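Local coordinates for hypothetical protein SO2946 (Shewanella oneidensis, PDB 2A5Z) that is of unknown function but binds magnesium and folds as a jelly roll with a carbohydrate-binding module, which suggests a role in sugar binding, at residues C[42-47]-C[257-262]; C[68-73]-C[103-108]; C[115-120]-C[191-196]; C[121-126]-C[184-189]. All coordinates share one frame; numbering follows the deposited sequence.

Contact 1: C[42-47]-C[257-262]; sequences TSIATS and ATRAKV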
loop_
_atom_site.group_PDB
_atom_site.type_symbol
_atom_site.label_atom_id
_atom_site.label_comp_id
_atom_site.label_asym_id
_atom_site.label_seq_id
_atom_site.Cartn_x
_atom_site.Cartn_y
_atom_site.Cartn_z
ATOM N N THR C 42 -9.165 -6.354 1.915
ATOM C CA THR C 42 -10.377 -5.584 1.631
ATOM C C THR C 42 -10.003 -4.170 1.156
ATOM O O THR C 42 -9.144 -3.518 1.754
ATOM C CB THR C 42 -11.300 -5.515 2.871
ATOM O OG1 THR C 42 -11.612 -6.843 3.293
ATOM C CG2 THR C 42 -12.605 -4.753 2.573
ATOM N N SER C 43 -10.615 -3.735 0.058
ATOM C CA SER C 43 -10.554 -2.337 -0.358
ATOM C C SER C 43 -11.932 -1.723 -0.081
ATOM O O SER C 43 -12.120 -1.045 0.928
ATOM C CB SER C 43 -10.129 -2.197 -1.825
ATOM O OG SER C 43 -10.925 -3.011 -2.672
ATOM N N ILE C 44 -12.903 -2.011 -0.937
ATOM C CA ILE C 44 -14.272 -1.564 -0.696
ATOM C C ILE C 44 -15.061 -2.698 -0.026
ATOM O O ILE C 44 -15.203 -3.786 -0.580
ATOM C CB ILE C 44 -14.946 -1.018 -1.994
ATOM C CG1 ILE C 44 -16.416 -0.662 -1.745
ATOM C CG2 ILE C 44 -14.806 -2.012 -3.131
ATOM C CD1 ILE C 44 -17.146 -0.158 -2.985
ATOM N N ALA C 45 -15.548 -2.436 1.184
ATOM C CA ALA C 45 -16.199 -3.464 1.989
ATOM C C ALA C 45 -17.689 -3.636 1.666
ATOM O O ALA C 45 -18.356 -2.689 1.216
ATOM C CB ALA C 45 -16.003 -3.161 3.472
ATOM N N THR C 46 -18.197 -4.851 1.887
ATOM C CA THR C 46 -19.644 -5.120 1.854
ATOM C C THR C 46 -20.111 -5.748 3.176
ATOM O O THR C 46 -20.936 -5.169 3.881
ATOM C CB THR C 46 -20.064 -5.978 0.631
ATOM O OG1 THR C 46 -19.855 -5.225 -0.569
ATOM C CG2 THR C 46 -21.545 -6.346 0.702
ATOM N N SER C 47 -19.577 -6.915 3.525
ATOM C CA SER C 47 -19.965 -7.558 4.788
ATOM C C SER C 47 -18.824 -8.278 5.503
ATOM O O SER C 47 -18.952 -8.665 6.671
ATOM C CB SER C 47 -21.149 -8.500 4.565
ATOM O OG SER C 47 -20.791 -9.534 3.673
ATOM N N ALA C 257 -21.427 -2.855 5.698
ATOM C CA ALA C 257 -20.912 -1.944 4.683
ATOM C C ALA C 257 -21.718 -2.023 3.394
ATOM O O ALA C 257 -21.171 -1.867 2.304
ATOM C CB ALA C 257 -19.434 -2.220 4.419
ATOM N N THR C 258 -23.021 -2.265 3.531
ATOM C CA THR C 258 -23.925 -2.298 2.386
ATOM C C THR C 258 -24.366 -0.891 2.015
ATOM O O THR C 258 -25.116 -0.235 2.741
ATOM C CB THR C 258 -25.147 -3.203 2.629
ATOM O OG1 THR C 258 -24.707 -4.558 2.815
ATOM C CG2 THR C 258 -26.108 -3.137 1.438
ATOM N N ARG C 259 -23.875 -0.439 0.869
ATOM C CA ARG C 259 -24.150 0.905 0.379
ATOM C C ARG C 259 -24.829 0.857 -0.974
ATOM O O ARG C 259 -24.677 -0.114 -1.714
ATOM C CB ARG C 259 -22.856 1.712 0.319
ATOM C CG ARG C 259 -22.435 2.172 1.695
ATOM C CD ARG C 259 -20.991 2.431 1.775
ATOM N NE ARG C 259 -20.188 1.208 1.718
ATOM C CZ ARG C 259 -18.949 1.132 2.181
ATOM N NH1 ARG C 259 -18.403 2.195 2.753
ATOM N NH2 ARG C 259 -18.262 0.006 2.087
ATOM N N ALA C 260 -25.588 1.908 -1.276
ATOM C CA ALA C 260 -26.296 2.019 -2.539
ATOM C C ALA C 260 -25.304 2.079 -3.692
ATOM O O ALA C 260 -24.314 2.805 -3.633
ATOM C CB ALA C 260 -27.188 3.258 -2.539
ATOM N N LYS C 261 -25.572 1.302 -4.736
ATOM C CA LYS C 261 -24.769 1.359 -5.954
ATOM C C LYS C 261 -25.408 2.331 -6.943
ATOM O O LYS C 261 -26.634 2.354 -7.092
ATOM C CB LYS C 261 -24.620 -0.032 -6.572
ATOM C CG LYS C 261 -24.076 -1.076 -5.603
ATOM C CD LYS C 261 -23.097 -2.014 -6.302
ATOM C CE LYS C 261 -22.666 -3.156 -5.388
ATOM N NZ LYS C 261 -23.717 -4.227 -5.335
ATOM N N VAL C 262 -24.582 3.150 -7.594
ATOM C CA VAL C 262 -25.084 4.154 -8.539
ATOM C C VAL C 262 -24.455 4.016 -9.934
ATOM O O VAL C 262 -24.981 4.523 -10.923
ATOM C CB VAL C 262 -24.946 5.620 -7.995
ATOM C CG1 VAL C 262 -25.715 5.788 -6.675
ATOM C CG2 VAL C 262 -23.473 6.030 -7.829
ATOM O OXT VAL C 262 -23.405 3.391 -10.104
HETATM O O HOH W 1 -23.727 -5.309 5.259
#

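Contact 2: C[68-73]-C[103-108]; sequences ISLLST and FLAGML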
loop_
_atom_site.group_PDB
_atom_site.type_symbol
_atom_site.label_atom_id
_atom_site.label_comp_id
_atom_site.label_asym_id
_atom_site.label_seq_id
_atom_site.Cartn_x
_atom_site.Cartn_y
_atom_site.Cartn_z
ATOM N N ILE C 68 -2.952 -2.224 7.609
ATOM C CA ILE C 68 -2.426 -2.451 8.960
ATOM C C ILE C 68 -1.375 -1.408 9.301
ATOM O O ILE C 68 -0.457 -1.180 8.511
ATOM C CB ILE C 68 -1.832 -3.884 9.099
ATOM C CG1 ILE C 68 -2.928 -4.936 8.892
ATOM C CG2 ILE C 68 -1.142 -4.098 10.469
ATOM C CD1 ILE C 68 -2.413 -6.225 8.258
ATOM N N SER C 69 -1.530 -0.780 10.471
ATOM C CA SER C 69 -0.568 0.199 10.988
ATOM C C SER C 69 0.690 -0.512 11.453
ATOM O O SER C 69 0.602 -1.552 12.092
ATOM C CB SER C 69 -1.163 0.964 12.178
ATOM O OG SER C 69 -2.427 1.515 11.855
ATOM N N LEU C 70 1.855 0.045 11.123
ATOM C CA LEU C 70 3.129 -0.543 11.528
ATOM C C LEU C 70 3.914 0.536 12.245
ATOM O O LEU C 70 4.609 1.339 11.632
ATOM C CB LEU C 70 3.887 -1.108 10.326
ATOM C CG LEU C 70 3.136 -2.163 9.501
ATOM C CD1 LEU C 70 3.823 -2.377 8.172
ATOM C CD2 LEU C 70 2.986 -3.482 10.284
ATOM N N LEU C 71 3.768 0.550 13.561
ATOM C CA LEU C 71 4.101 1.730 14.340
ATOM C C LEU C 71 5.315 1.509 15.206
ATOM O O LEU C 71 5.331 0.612 16.051
ATOM C CB LEU C 71 2.893 2.144 15.190
ATOM C CG LEU C 71 1.616 2.446 14.393
ATOM C CD1 LEU C 71 0.434 2.741 15.307
ATOM C CD2 LEU C 71 1.861 3.605 13.458
ATOM N N SER C 72 6.337 2.323 14.957
ATOM C CA SER C 72 7.550 2.345 15.756
ATOM C C SER C 72 7.536 3.560 16.676
ATOM O O SER C 72 7.167 4.662 16.252
ATOM C CB SER C 72 8.772 2.396 14.841
ATOM O OG SER C 72 8.922 1.171 14.145
ATOM N N THR C 73 7.898 3.345 17.942
ATOM C CA THR C 73 8.100 4.434 18.900
ATOM C C THR C 73 9.402 4.232 19.680
ATOM O O THR C 73 9.920 3.111 19.764
ATOM C CB THR C 73 6.902 4.595 19.892
ATOM O OG1 THR C 73 6.615 3.344 20.523
ATOM C CG2 THR C 73 5.661 5.091 19.178
ATOM N N PHE C 103 7.223 -1.767 19.025
ATOM C CA PHE C 103 6.706 -1.909 17.675
ATOM C C PHE C 103 5.299 -2.476 17.744
ATOM O O PHE C 103 5.031 -3.429 18.483
ATOM C CB PHE C 103 7.606 -2.781 16.796
ATOM C CG PHE C 103 7.044 -3.022 15.420
ATOM C CD1 PHE C 103 7.123 -2.037 14.440
ATOM C CD2 PHE C 103 6.410 -4.227 15.114
ATOM C CE1 PHE C 103 6.586 -2.257 13.162
ATOM C CE2 PHE C 103 5.873 -4.457 13.843
ATOM C CZ PHE C 103 5.961 -3.475 12.870
ATOM N N LEU C 104 4.404 -1.879 16.973
ATOM C CA LEU C 104 3.002 -2.269 16.989
ATOM C C LEU C 104 2.516 -2.526 15.570
ATOM O O LEU C 104 2.618 -1.651 14.712
ATOM C CB LEU C 104 2.159 -1.171 17.668
ATOM C CG LEU C 104 0.721 -1.487 18.105
ATOM C CD1 LEU C 104 0.230 -0.519 19.197
ATOM C CD2 LEU C 104 -0.212 -1.470 16.915
ATOM N N ALA C 105 2.003 -3.730 15.322
ATOM C CA ALA C 105 1.289 -4.023 14.087
ATOM C C ALA C 105 -0.184 -4.189 14.427
ATOM O O ALA C 105 -0.584 -5.171 15.061
ATOM C CB ALA C 105 1.860 -5.287 13.396
ATOM N N GLY C 106 -0.997 -3.212 14.042
ATOM C CA GLY C 106 -2.386 -3.214 14.464
ATOM C C GLY C 106 -3.332 -2.358 13.657
ATOM O O GLY C 106 -2.939 -1.727 12.664
HETATM N N MSE C 107 -4.593 -2.370 14.090
HETATM C CA MSE C 107 -5.675 -1.569 13.490
HETATM C C MSE C 107 -6.468 -0.840 14.585
HETATM O O MSE C 107 -6.353 -1.169 15.777
HETATM C CB MSE C 107 -6.598 -2.450 12.621
HETATM C CG MSE C 107 -5.929 -3.009 11.327
HETATM SE SE MSE C 107 -7.042 -3.805 10.143
HETATM C CE MSE C 107 -7.828 -2.348 9.441
ATOM N N LEU C 108 -7.262 0.152 14.184
ATOM C CA LEU C 108 -8.130 0.892 15.108
ATOM C C LEU C 108 -9.310 0.038 15.574
ATOM O O LEU C 108 -9.855 -0.758 14.802
ATOM C CB LEU C 108 -8.661 2.174 14.445
ATOM C CG LEU C 108 -7.637 3.251 14.086
ATOM C CD1 LEU C 108 -8.181 4.194 12.997
ATOM C CD2 LEU C 108 -7.162 4.031 15.321
#

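Contact 3: C[115-120]-C[191-196]; sequences ESELEV and MLTDDR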
loop_
_atom_site.group_PDB
_atom_site.type_symbol
_atom_site.label_atom_id
_atom_site.label_comp_id
_atom_site.label_asym_id
_atom_site.label_seq_id
_atom_site.Cartn_x
_atom_site.Cartn_y
_atom_site.Cartn_z
ATOM N N GLU C 115 -19.827 -6.649 17.831
ATOM C CA GLU C 115 -20.615 -7.480 16.920
ATOM C C GLU C 115 -19.851 -7.908 15.645
ATOM O O GLU C 115 -20.310 -8.782 14.910
ATOM C CB GLU C 115 -21.945 -6.790 16.568
ATOM C CG GLU C 115 -21.798 -5.536 15.729
ATOM C CD GLU C 115 -21.679 -4.241 16.547
ATOM O OE1 GLU C 115 -21.706 -3.163 15.903
ATOM O OE2 GLU C 115 -21.580 -4.285 17.801
ATOM N N SER C 116 -18.690 -7.302 15.401
ATOM C CA SER C 116 -17.829 -7.681 14.275
ATOM C C SER C 116 -17.108 -9.014 14.504
ATOM O O SER C 116 -16.648 -9.650 13.546
ATOM C CB SER C 116 -16.792 -6.589 13.992
ATOM O OG SER C 116 -15.803 -6.533 15.009
ATOM N N GLU C 117 -17.004 -9.415 15.777
ATOM C CA GLU C 117 -16.335 -10.664 16.181
ATOM C C GLU C 117 -14.977 -10.810 15.497
ATOM O O GLU C 117 -14.648 -11.861 14.934
ATOM C CB GLU C 117 -17.205 -11.884 15.892
ATOM C CG GLU C 117 -18.562 -11.850 16.561
ATOM C CD GLU C 117 -19.345 -13.133 16.349
ATOM O OE1 GLU C 117 -20.380 -13.099 15.651
ATOM O OE2 GLU C 117 -18.923 -14.177 16.877
ATOM N N LEU C 118 -14.203 -9.732 15.555
ATOM C CA LEU C 118 -12.860 -9.682 14.999
ATOM C C LEU C 118 -12.013 -10.857 15.481
ATOM O O LEU C 118 -12.033 -11.225 16.666
ATOM C CB LEU C 118 -12.189 -8.349 15.365
ATOM C CG LEU C 118 -10.706 -8.141 15.025
ATOM C CD1 LEU C 118 -10.502 -7.897 13.539
ATOM C CD2 LEU C 118 -10.112 -6.987 15.823
ATOM N N GLU C 119 -11.286 -11.437 14.538
ATOM C CA GLU C 119 -10.321 -12.483 14.810
ATOM C C GLU C 119 -8.950 -11.999 14.358
ATOM O O GLU C 119 -8.783 -11.562 13.220
ATOM C CB GLU C 119 -10.718 -13.735 14.035
ATOM C CG GLU C 119 -10.141 -15.010 14.558
ATOM C CD GLU C 119 -10.799 -16.212 13.927
ATOM O OE1 GLU C 119 -12.040 -16.345 14.036
ATOM O OE2 GLU C 119 -10.077 -17.014 13.301
ATOM N N VAL C 120 -7.977 -12.048 15.257
ATOM C CA VAL C 120 -6.611 -11.653 14.927
ATOM C C VAL C 120 -5.679 -12.845 15.143
ATOM O O VAL C 120 -5.677 -13.444 16.219
ATOM C CB VAL C 120 -6.132 -10.440 15.770
ATOM C CG1 VAL C 120 -4.677 -10.052 15.405
ATOM C CG2 VAL C 120 -7.072 -9.251 15.601
HETATM N N MSE C 191 -12.631 -11.816 19.389
HETATM C CA MSE C 191 -13.581 -10.866 19.974
HETATM C C MSE C 191 -14.941 -11.541 20.084
HETATM O O MSE C 191 -15.454 -12.083 19.108
HETATM C CB MSE C 191 -13.661 -9.619 19.083
HETATM C CG MSE C 191 -14.608 -8.497 19.528
HETATM SE SE MSE C 191 -14.541 -7.022 18.449
HETATM C CE MSE C 191 -12.874 -6.428 18.745
ATOM N N LEU C 192 -15.518 -11.519 21.279
ATOM C CA LEU C 192 -16.813 -12.141 21.515
ATOM C C LEU C 192 -17.894 -11.064 21.421
ATOM O O LEU C 192 -17.596 -9.869 21.537
ATOM C CB LEU C 192 -16.826 -12.877 22.866
ATOM C CG LEU C 192 -15.696 -13.902 23.101
ATOM C CD1 LEU C 192 -15.773 -14.505 24.507
ATOM C CD2 LEU C 192 -15.674 -15.025 22.075
ATOM N N THR C 193 -19.136 -11.487 21.195
ATOM C CA THR C 193 -20.253 -10.558 20.931
ATOM C C THR C 193 -20.614 -9.631 22.105
ATOM O O THR C 193 -21.328 -8.639 21.912
ATOM C CB THR C 193 -21.542 -11.300 20.451
ATOM O OG1 THR C 193 -21.856 -12.367 21.352
ATOM C CG2 THR C 193 -21.357 -11.866 19.050
ATOM N N ASP C 194 -20.141 -9.967 23.308
ATOM C CA ASP C 194 -20.306 -9.118 24.495
ATOM C C ASP C 194 -19.033 -8.319 24.845
ATOM O O ASP C 194 -18.946 -7.710 25.913
ATOM C CB ASP C 194 -20.767 -9.953 25.693
ATOM C CG ASP C 194 -19.810 -11.105 26.021
ATOM O OD1 ASP C 194 -18.786 -11.280 25.321
ATOM O OD2 ASP C 194 -20.089 -11.852 26.984
ATOM N N ASP C 195 -18.064 -8.334 23.929
ATOM C CA ASP C 195 -16.782 -7.613 24.040
ATOM C C ASP C 195 -15.791 -8.265 25.000
ATOM O O ASP C 195 -14.742 -7.698 25.302
ATOM C CB ASP C 195 -16.954 -6.106 24.327
ATOM C CG ASP C 195 -15.996 -5.231 23.496
ATOM O OD1 ASP C 195 -15.463 -5.702 22.463
ATOM O OD2 ASP C 195 -15.788 -4.052 23.866
ATOM N N ARG C 196 -16.121 -9.465 25.467
ATOM C CA ARG C 196 -15.142 -10.316 26.112
ATOM C C ARG C 196 -14.241 -10.852 25.011
ATOM O O ARG C 196 -14.484 -10.595 23.831
ATOM C CB ARG C 196 -15.818 -11.463 26.861
ATOM C CG ARG C 196 -16.675 -11.029 28.044
ATOM C CD ARG C 196 -17.146 -12.230 28.872
ATOM N NE ARG C 196 -17.942 -13.180 28.099
ATOM C CZ ARG C 196 -17.668 -14.477 27.965
ATOM N NH1 ARG C 196 -16.616 -15.027 28.567
ATOM N NH2 ARG C 196 -18.470 -15.237 27.240
HETATM O O HOH W 2 -17.001 -14.372 18.634
#

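Contact 4: C[121-126]-C[184-189]; sequences TVYFKT and WYICKF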
loop_
_atom_site.group_PDB
_atom_site.type_symbol
_atom_site.label_atom_id
_atom_site.label_comp_id
_atom_site.label_asym_id
_atom_site.label_seq_id
_atom_site.Cartn_x
_atom_site.Cartn_y
_atom_site.Cartn_z
ATOM N N THR C 121 -4.915 -13.198 14.110
ATOM C CA THR C 121 -3.964 -14.295 14.197
ATOM C C THR C 121 -2.544 -13.778 13.973
ATOM O O THR C 121 -2.307 -13.025 13.033
ATOM C CB THR C 121 -4.297 -15.416 13.195
ATOM O OG1 THR C 121 -5.683 -15.776 13.325
ATOM C CG2 THR C 121 -3.439 -16.651 13.458
ATOM N N VAL C 122 -1.619 -14.180 14.849
ATOM C CA VAL C 122 -0.230 -13.710 14.819
ATOM C C VAL C 122 0.750 -14.887 14.871
ATOM O O VAL C 122 0.665 -15.739 15.763
ATOM C CB VAL C 122 0.100 -12.755 16.011
ATOM C CG1 VAL C 122 1.560 -12.290 15.936
ATOM C CG2 VAL C 122 -0.813 -11.544 16.023
ATOM N N TYR C 123 1.669 -14.924 13.912
ATOM C CA TYR C 123 2.743 -15.899 13.893
ATOM C C TYR C 123 3.994 -15.182 14.368
ATOM O O TYR C 123 4.445 -14.215 13.729
ATOM C CB TYR C 123 2.946 -16.459 12.479
ATOM C CG TYR C 123 1.752 -17.235 11.951
ATOM C CD1 TYR C 123 1.814 -18.622 11.782
ATOM C CD2 TYR C 123 0.562 -16.585 11.629
ATOM C CE1 TYR C 123 0.713 -19.339 11.283
ATOM C CE2 TYR C 123 -0.546 -17.290 11.143
ATOM C CZ TYR C 123 -0.463 -18.666 10.983
ATOM O OH TYR C 123 -1.560 -19.363 10.507
ATOM N N PHE C 124 4.546 -15.644 15.489
ATOM C CA PHE C 124 5.623 -14.924 16.166
ATOM C C PHE C 124 6.666 -15.850 16.763
ATOM O O PHE C 124 6.369 -17.005 17.098
ATOM C CB PHE C 124 5.060 -13.978 17.247
ATOM C CG PHE C 124 4.425 -14.682 18.423
ATOM C CD1 PHE C 124 5.170 -14.965 19.573
ATOM C CD2 PHE C 124 3.083 -15.044 18.396
ATOM C CE1 PHE C 124 4.591 -15.598 20.659
ATOM C CE2 PHE C 124 2.496 -15.696 19.483
ATOM C CZ PHE C 124 3.255 -15.963 20.619
ATOM N N LYS C 125 7.885 -15.330 16.900
ATOM C CA LYS C 125 9.002 -16.101 17.439
ATOM C C LYS C 125 9.531 -15.444 18.701
ATOM O O LYS C 125 9.843 -14.244 18.712
ATOM C CB LYS C 125 10.132 -16.227 16.406
ATOM C CG LYS C 125 11.249 -17.202 16.818
ATOM C CD LYS C 125 12.334 -17.338 15.760
ATOM C CE LYS C 125 13.329 -18.439 16.165
ATOM N NZ LYS C 125 14.475 -18.575 15.230
ATOM N N THR C 126 9.648 -16.235 19.762
ATOM C CA THR C 126 10.268 -15.757 20.988
ATOM C C THR C 126 11.749 -15.409 20.747
ATOM O O THR C 126 12.392 -16.006 19.878
ATOM C CB THR C 126 10.108 -16.759 22.139
ATOM O OG1 THR C 126 10.521 -18.064 21.712
ATOM C CG2 THR C 126 8.652 -16.801 22.584
ATOM N N TRP C 184 8.842 -20.757 17.478
ATOM C CA TRP C 184 7.707 -20.209 16.742
ATOM C C TRP C 184 6.386 -20.629 17.357
ATOM O O TRP C 184 6.184 -21.810 17.654
ATOM C CB TRP C 184 7.770 -20.657 15.279
ATOM C CG TRP C 184 8.794 -19.909 14.515
ATOM C CD1 TRP C 184 10.056 -20.334 14.188
ATOM C CD2 TRP C 184 8.663 -18.584 13.987
ATOM N NE1 TRP C 184 10.712 -19.351 13.480
ATOM C CE2 TRP C 184 9.882 -18.266 13.347
ATOM C CE3 TRP C 184 7.630 -17.636 13.991
ATOM C CZ2 TRP C 184 10.100 -17.033 12.714
ATOM C CZ3 TRP C 184 7.846 -16.408 13.371
ATOM C CH2 TRP C 184 9.074 -16.120 12.736
ATOM N N TYR C 185 5.497 -19.652 17.540
ATOM C CA TYR C 185 4.192 -19.847 18.177
ATOM C C TYR C 185 3.124 -19.193 17.307
ATOM O O TYR C 185 3.434 -18.326 16.487
ATOM C CB TYR C 185 4.161 -19.203 19.576
ATOM C CG TYR C 185 5.003 -19.893 20.622
ATOM C CD1 TYR C 185 4.566 -21.073 21.227
ATOM C CD2 TYR C 185 6.238 -19.372 21.009
ATOM C CE1 TYR C 185 5.344 -21.725 22.186
ATOM C CE2 TYR C 185 7.025 -20.012 21.978
ATOM C CZ TYR C 185 6.569 -21.187 22.558
ATOM O OH TYR C 185 7.324 -21.822 23.512
ATOM N N ILE C 186 1.874 -19.607 17.487
ATOM C CA ILE C 186 0.738 -18.939 16.845
ATOM C C ILE C 186 -0.237 -18.524 17.947
ATOM O O ILE C 186 -0.444 -19.266 18.908
ATOM C CB ILE C 186 0.032 -19.865 15.798
ATOM C CG1 ILE C 186 1.059 -20.528 14.869
ATOM C CG2 ILE C 186 -1.039 -19.089 14.985
ATOM C CD1 ILE C 186 0.521 -21.700 14.055
ATOM N N CYS C 187 -0.787 -17.315 17.846
ATOM C CA CYS C 187 -1.838 -16.884 18.757
ATOM C C CYS C 187 -3.040 -16.358 17.980
ATOM O O CYS C 187 -2.896 -15.535 17.065
ATOM C CB CYS C 187 -1.341 -15.822 19.747
ATOM S SG CYS C 187 -2.658 -15.112 20.792
ATOM N N LYS C 188 -4.216 -16.856 18.347
ATOM C CA LYS C 188 -5.470 -16.309 17.866
ATOM C C LYS C 188 -6.195 -15.571 18.995
ATOM O O LYS C 188 -6.374 -16.101 20.096
ATOM C CB LYS C 188 -6.344 -17.410 17.261
ATOM C CG LYS C 188 -7.674 -16.922 16.689
ATOM C CD LYS C 188 -8.198 -17.866 15.614
ATOM C CE LYS C 188 -8.437 -19.270 16.133
ATOM N NZ LYS C 188 -9.327 -20.003 15.200
ATOM N N PHE C 189 -6.574 -14.331 18.711
ATOM C CA PHE C 189 -7.370 -13.519 19.612
ATOM C C PHE C 189 -8.776 -13.443 18.988
ATOM O O PHE C 189 -8.920 -13.171 17.801
ATOM C CB PHE C 189 -6.713 -12.136 19.779
ATOM C CG PHE C 189 -7.549 -11.138 20.550
ATOM C CD1 PHE C 189 -7.225 -10.808 21.858
ATOM C CD2 PHE C 189 -8.654 -10.517 19.954
ATOM C CE1 PHE C 189 -7.986 -9.879 22.574
ATOM C CE2 PHE C 189 -9.431 -9.599 20.658
ATOM C CZ PHE C 189 -9.096 -9.276 21.967
#

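Contact 1: C[42-47]-C[257-262]
Arg-259 spans the two segments with its guanidinium, whose NH2 donates to Ala-45 O at 2.8 Å. That oxygen lies in the guanidinium plane, whereas the donor is tilted 33° from the plane of the carbonyl. The chain bends at chi3 (-71°), and Arg-259 NE makes a weak bond of 3.3 Å to Ala-257 O of its own segment. One guanidinium thus bonds to a carbonyl of each segment, more weakly to its own; Ala-45 O and Ala-257 O are only 3.1 Å apart, and the positive charge probably eases their repulsion. Backbone bonding is sparse, with a weak bond from Ala-257 N to Thr-46 O at 3.0 Å. Water 1 donates to Thr-46 O and lies 2.7 Å from Thr-258 OG1, with which it is also hydrogen-bonded. Apolar contact is confined to the methyls of Ala-45 and Ala-257, CB to CB 3.7 Å. Arg-259 also forms salt bridges to Asp-54 and Asp-247 of the second subunit, residues that bind magnesium. Segment 42-47 links helix 31-38 to strand 48-53, and segment 257-262 is the tail after strand 245-254, so the pairing continues past the ends of two adjacent antiparallel strands.

Contact 2: C[68-73]-C[103-108]
Phe-103 turns its CG anti to the backbone N (chi1 176°) and Leu-70 turns its CG anti to the carbonyl carbon (chi1 -57°), and the two side chains run side by side, pointing the same way. Leu-70 CD2 sits 3.9 Å from Phe-103 CZ, obliquely to the ring, and 3.8 Å from Ala-105 CB, bridging two residues of the opposite strand. Nearer the backbone, Ser-72 OG approaches Phe-103 CD1 at the ring edge, in its plane, at 3.7 Å. The backbones beneath are antiparallel strands. Ser-69 with Gly-106 and Leu-71 with Leu-104 are the hydrogen-bonded pairs, and the bond from Leu-71 N to Leu-104 O is short and straight (2.7 Å, 172°). Between them, Ala-105 CA makes a CA-H...O contact of 3.2 Å to Ser-69 O. This pairing belongs to one sheet of the jelly-roll sandwich: Ile-68 and Leu-70 meet Tyr-53 of strand 48-53 in the other sheet, and Phe-103 meets Phe-55. Ile-68 CG2 rests over the backbone of strand 103-107, 3.7 Å from Gly-106 N. On the reverse face Leu-71 CB and Leu-104 CB approach to 4.2 Å, and both side chains touch His-227. Ser-69 OG bonds to His-227 NE2, while His-58 of the second subunit packs on Ser-69 and Leu-71.

Contact 3: C[115-120]-C[191-196]
The carboxylate of Glu-117 packs against the methyl of Thr-193, with Thr-193 CG2 3.6 Å from Glu-117 CD, the two side chains lying side by side and pointing the same way. Water 2 joins this carboxylate to the facing backbone, donating to Glu-117 OE2 at 2.6 Å and to Met-191 O at 2.8 Å. The other flat group, the Arg-196 guanidinium, lies within segment 191-196, just after the turn: Leu-192 CD1 lies 3.8 Å above the centre of one face, and at the edge Arg-196 NE forms a salt bridge of 2.8 Å with Asp-194 OD2, which it meets on the syn side. Asp-194 OD1 accepts from Arg-196 N as well, from above the carboxylate plane, which makes an Asx turn; Asp-194 therefore holds both the backbone N and the side chain of Arg-196, the residue that follows the type I turn from Leu-192 to Asp-195. Across the contact, Met-191 N gives a nearly straight bond to Leu-118 O (2.8 Å, 171°). The selenomethionine side chain of Met-191 supplies much of the buried surface. Its SE passes 3.7 Å from Ser-116 OG, which itself bonds to Pro-113 O, and the bend at chi3 (-66°) puts Met-191 CE 3.9 Å from Leu-118 CB. Leu-118 in turn rests on Phe-251 and Ala-253 of strand 245-254. The contact thus joins the approach to strand 119-125 with the hairpin turn between strands 184-191 and 197-203, whose Leu-192 and Arg-196 pack on Thr-213 of strand 208-213.

Contact 4: C[121-126]-C[184-189]
Strands 121-125 and 184-189 run antiparallel, their axes 4.7 Å apart at closest approach and at 155° to one another. Val-122 with Cys-187 and Phe-124 with Tyr-185 are the hydrogen-bonded pairs, each with reciprocal bonds; Tyr-185 N to Phe-124 O is 2.8 Å. On one face Lys-125 lays its extended chain over the Trp-184 indole, with CB 3.5 Å from the centroid of the six-membered ring and almost on its normal. Lys-125 CD lies farther along, 3.4 Å from Trp-184 NE1. Glu-84 receives both polar ends, as a salt bridge from Lys-125 and a hydrogen bond from Trp-184. Ile-186 CG2 covers the Tyr-123 ring, 4.1 Å from its centroid, and Ile-186 CD1 touches Tyr-123 CE1 at 3.6 Å. On the other face the Phe-124 ring faces Tyr-185 CB, 3.9 Å from the centroid and towards the rim, with Cys-187 CB at the edge. This second face packs on strand 153-156 of the other sheet (Phe-124 on Ile-155, Cys-187 on Leu-153), within the sandwich core. On the first, Trp-184 touches Asp-247 of the magnesium site and Tyr-123 OH bonds to Ala-260 O of the third subunit, so this jelly-roll strand pair borders both metal site and subunit interface.

Overall arrangement
Contact 1 pairs the two outermost segments along the chain, and the other three fall between them: contact 2 closes before contact 3 opens, and contact 4 lies within the span of contact 3. Contacts 3 and 4 share strand 119-125 of the six-stranded sheet, and contact 3 takes up where strand 184-191 ends; their centres are 19 Å apart, and Val-120 O to Phe-189 N, 2.8 Å, is a probable hydrogen bond between them. Contact 2 belongs to the opposing sheet, its centre about 16 Å from that of contact 4. Contact 1 stands outside this sandwich, about 31 Å between centres from contact 4. Its C-terminal segment reaches the second subunit at the counterpart of the contact 4 surface, so one jelly roll's tail docks on the next.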